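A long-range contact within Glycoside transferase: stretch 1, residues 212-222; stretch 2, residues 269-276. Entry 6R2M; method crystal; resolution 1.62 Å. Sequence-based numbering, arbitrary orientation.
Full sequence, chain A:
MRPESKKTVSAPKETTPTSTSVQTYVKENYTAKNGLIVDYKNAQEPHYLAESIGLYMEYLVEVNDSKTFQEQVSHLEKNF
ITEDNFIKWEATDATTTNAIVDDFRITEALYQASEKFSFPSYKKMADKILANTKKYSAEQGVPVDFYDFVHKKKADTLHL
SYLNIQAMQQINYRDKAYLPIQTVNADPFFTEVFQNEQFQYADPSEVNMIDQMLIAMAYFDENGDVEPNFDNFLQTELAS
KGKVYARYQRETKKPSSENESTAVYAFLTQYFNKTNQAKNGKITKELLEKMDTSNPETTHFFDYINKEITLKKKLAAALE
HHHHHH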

# COMPACT_ATOMS: atom_id res chain seq x y z
N GLN A 212 -10.78 -1.98 -3.36
CA GLN A 212 -11.88 -1.14 -2.91
C GLN A 212 -11.54 -0.41 -1.62
O GLN A 212 -11.86 0.78 -1.47
N MET A 213 -10.88 -1.09 -0.66
CA MET A 213 -10.55 -0.41 0.59
C MET A 213 -9.53 0.69 0.36
O MET A 213 -9.60 1.76 0.97
N LEU A 214 -8.56 0.45 -0.53
CA LEU A 214 -7.57 1.50 -0.79
C LEU A 214 -8.23 2.72 -1.43
O LEU A 214 -7.88 3.86 -1.10
N ILE A 215 -9.20 2.52 -2.33
CA ILE A 215 -9.92 3.65 -2.92
C ILE A 215 -10.71 4.39 -1.85
O ILE A 215 -10.72 5.62 -1.80
N ALA A 216 -11.37 3.64 -0.97
CA ALA A 216 -12.18 4.27 0.06
C ALA A 216 -11.32 5.13 0.97
O ALA A 216 -11.75 6.21 1.40
N MET A 217 -10.12 4.65 1.31
CA MET A 217 -9.24 5.44 2.16
C MET A 217 -8.73 6.69 1.44
O MET A 217 -8.66 7.77 2.03
N ALA A 218 -8.38 6.56 0.15
CA ALA A 218 -7.98 7.74 -0.61
C ALA A 218 -9.13 8.72 -0.73
O ALA A 218 -8.93 9.94 -0.69
N TYR A 219 -10.34 8.21 -0.93
CA TYR A 219 -11.52 9.06 -1.00
C TYR A 219 -11.66 9.90 0.27
O TYR A 219 -11.87 11.11 0.20
N PHE A 220 -11.58 9.25 1.43
CA PHE A 220 -11.69 9.99 2.68
C PHE A 220 -10.54 10.96 2.85
O PHE A 220 -10.74 12.10 3.28
N ASP A 221 -9.33 10.53 2.50
CA ASP A 221 -8.15 11.38 2.66
C ASP A 221 -8.27 12.67 1.86
O ASP A 221 -7.87 13.74 2.34
N GLU A 222 -8.79 12.59 0.63
CA GLU A 222 -8.87 13.76 -0.23
C GLU A 222 -10.12 14.58 0.05
O GLU A 222 -10.05 15.81 0.11
N THR A 269 -9.57 -1.88 9.41
CA THR A 269 -9.23 -1.37 10.73
C THR A 269 -8.70 0.06 10.63
O THR A 269 -9.13 0.94 11.37
N GLN A 270 -7.79 0.30 9.67
CA GLN A 270 -7.28 1.65 9.43
C GLN A 270 -8.40 2.61 9.03
O GLN A 270 -8.45 3.75 9.51
N TYR A 271 -9.30 2.16 8.16
CA TYR A 271 -10.37 3.00 7.66
C TYR A 271 -11.35 3.37 8.77
O TYR A 271 -11.75 4.54 8.91
N PHE A 272 -11.75 2.39 9.58
CA PHE A 272 -12.70 2.69 10.64
C PHE A 272 -12.07 3.60 11.69
O PHE A 272 -12.73 4.50 12.21
N ASN A 273 -10.77 3.45 11.94
CA ASN A 273 -10.15 4.34 12.91
C ASN A 273 -9.95 5.75 12.35
O ASN A 273 -10.11 6.74 13.08
N LYS A 274 -9.68 5.88 11.05
CA LYS A 274 -9.56 7.20 10.44
C LYS A 274 -10.90 7.93 10.39
O LYS A 274 -10.93 9.17 10.44
N THR A 275 -12.00 7.20 10.27
CA THR A 275 -13.31 7.79 10.04
C THR A 275 -14.18 7.81 11.29
O THR A 275 -15.40 7.97 11.19
N ASN A 276 -13.57 7.65 12.46
CA ASN A 276 -14.25 7.81 13.74
C ASN A 276 -15.34 6.76 13.92
O ASN A 276 -16.46 7.06 14.34

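The two stretches form a compact helix-helix contact in which methionine, alanine and aromatic side chains, with Thr275 and the aliphatic part of Lys274, pack between two helices running roughly the same way and a single salt bridge, supported by a water, closes one margin. The axes approach to 10.2 Å with 21° between their N-to-C directions, and 424 Å² of surface is buried, both sides summed. The backbones come nearest at Met217 and Tyr271, whose CA atoms lie 6.1 Å apart.

Tyr271 accounts for the largest share of the covered area. Its CA-to-CB bond points toward the first helix, chi1 is t (166°), and Met213, Ala216 and Met217 pack against the side chain. Met213, whose own CA-to-CB bond points sideways, reaches it by folding through m at all three chi angles, which brings its CE to 3.6 Å from Tyr271 CB. Ala216 points toward the second helix, and its short side chain places CB 4.0 Å from Tyr271 CE1. Met217 CG approaches the ring at its edge and lies 4.0 Å from Tyr271 CB. The hydroxyl of Tyr271 is hydrogen-bonded elsewhere in the structure.

Met217 (m, t, m) also places its sulfur against Gln270 and Lys274. Met217 SD lies 4.0 Å from Gln270 CB and 4.3 Å from Lys274 CD, so the sulfur packs on aliphatic carbons of two polar side chains.

The CA-to-CB bond of Phe220 points toward the second stretch; chi1 is t, and the ring meets Lys274 and Thr275 where the helix gives out. Thr275 CG2 sits over one face of its ring, 3.7 Å from the centroid of Phe220 and only 8° off the ring normal, a well-centred CH-pi contact. The threonine is the first residue to leave helical phi/psi; its rotamer is p, and Thr275 OG1 donates a hydrogen bond to Tyr271 O at 2.8 Å, while the methyl is left to meet the phenylalanine. Phe220 CE1 additionally lies 3.5 Å from Lys274 O.

The polar margin is built by Asp221 and Lys274. Asp221 (chi1 m) starts sideways, but its carboxylate comes nearer the second helix; Lys274 points toward the first and follows m, t, p, p, a bent course that brings its ammonium group to the acid. Lys274 NZ donates to Asp221 OD1 at 2.9 Å, a hydrogen bond within the salt bridge. Water 1 spans the same pair, donating to Asp221 OD2 at 2.6 Å and accepting a weak hydrogen bond from Lys274 NZ at 3.2 Å, so both carboxylate oxygens are engaged.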

# COMPACT_ATOMS: atom_id res chain seq x y z
CB GLN A 212 -13.15 -1.97 -2.73
CG GLN A 212 -13.72 -2.54 -4.04
CD GLN A 212 -14.41 -1.47 -4.89
OE1 GLN A 212 -15.10 -0.62 -4.35
NE2 GLN A 212 -14.22 -1.52 -6.21
CB MET A 213 -10.00 -1.41 1.63
CG MET A 213 -11.04 -2.32 2.27
SD MET A 213 -12.50 -1.48 2.91
CE MET A 213 -11.74 -0.21 3.94
CB LEU A 214 -6.46 0.95 -1.68
CG LEU A 214 -5.54 -0.04 -0.95
CD1 LEU A 214 -4.64 -0.75 -1.94
CD2 LEU A 214 -4.71 0.70 0.11
CB ILE A 215 -10.84 3.18 -4.06
CG1 ILE A 215 -10.02 2.51 -5.15
CG2 ILE A 215 -11.67 4.37 -4.62
CD1 ILE A 215 -10.86 1.71 -6.12
CB ALA A 216 -12.91 3.22 0.89
CB MET A 217 -8.09 4.58 2.67
CG MET A 217 -8.56 3.78 3.87
SD MET A 217 -7.27 2.88 4.72
CE MET A 217 -6.92 1.77 3.44
CB ALA A 218 -7.48 7.33 -1.99
CB TYR A 219 -12.76 8.20 -1.21
CG TYR A 219 -13.99 8.98 -1.53
CD1 TYR A 219 -14.79 9.51 -0.52
CD2 TYR A 219 -14.38 9.18 -2.84
CE1 TYR A 219 -15.93 10.21 -0.81
CE2 TYR A 219 -15.52 9.88 -3.15
CZ TYR A 219 -16.28 10.40 -2.13
OH TYR A 219 -17.42 11.09 -2.46
CB PHE A 220 -11.73 9.03 3.86
CG PHE A 220 -11.85 9.72 5.18
CD1 PHE A 220 -10.76 9.84 6.02
CD2 PHE A 220 -13.07 10.26 5.57
CE1 PHE A 220 -10.87 10.50 7.24
CE2 PHE A 220 -13.18 10.91 6.79
CZ PHE A 220 -12.08 11.02 7.62
CB ASP A 221 -6.90 10.63 2.24
CG ASP A 221 -6.47 9.59 3.25
OD1 ASP A 221 -6.98 9.63 4.40
OD2 ASP A 221 -5.62 8.75 2.91
CB GLU A 222 -8.84 13.34 -1.70
CG GLU A 222 -9.22 14.46 -2.69
CD GLU A 222 -8.31 15.67 -2.59
OE1 GLU A 222 -7.17 15.52 -2.13
OE2 GLU A 222 -8.76 16.78 -2.96
CB THR A 269 -8.23 -2.32 11.38
OG1 THR A 269 -8.87 -3.59 11.53
CG2 THR A 269 -7.79 -1.80 12.74
CB GLN A 270 -6.22 1.63 8.33
CG GLN A 270 -5.01 0.79 8.67
CD GLN A 270 -4.06 0.64 7.48
OE1 GLN A 270 -3.98 1.51 6.62
NE2 GLN A 270 -3.36 -0.49 7.43
CB TYR A 271 -11.08 2.27 6.52
CG TYR A 271 -12.42 2.84 6.08
CD1 TYR A 271 -12.48 3.82 5.10
CD2 TYR A 271 -13.62 2.36 6.63
CE1 TYR A 271 -13.70 4.31 4.67
CE2 TYR A 271 -14.84 2.86 6.21
CZ TYR A 271 -14.87 3.83 5.23
OH TYR A 271 -16.09 4.32 4.83
CB PHE A 272 -13.20 1.38 11.27
CG PHE A 272 -14.23 0.68 10.44
CD1 PHE A 272 -15.22 1.41 9.78
CD2 PHE A 272 -14.22 -0.71 10.31
CE1 PHE A 272 -16.19 0.75 9.02
CE2 PHE A 272 -15.19 -1.35 9.56
CZ PHE A 272 -16.17 -0.63 8.91
CB ASN A 273 -8.85 3.71 13.40
CG ASN A 273 -9.12 2.47 14.25
OD1 ASN A 273 -10.15 2.39 14.93
ND2 ASN A 273 -8.21 1.50 14.22
CB LYS A 274 -8.99 7.10 9.03
CG LYS A 274 -7.51 6.70 8.97
CD LYS A 274 -7.14 6.10 7.63
CE LYS A 274 -7.15 7.15 6.52
NZ LYS A 274 -5.93 8.00 6.57
CB THR A 275 -14.02 7.07 8.90
OG1 THR A 275 -14.24 5.69 9.26
CG2 THR A 275 -13.16 7.12 7.66
CB ASN A 276 -14.81 9.23 13.88
CG ASN A 276 -15.16 9.59 15.31
OD1 ASN A 276 -14.53 9.10 16.25
ND2 ASN A 276 -16.17 10.43 15.49
O HOH W 1 -5.06 6.39 3.94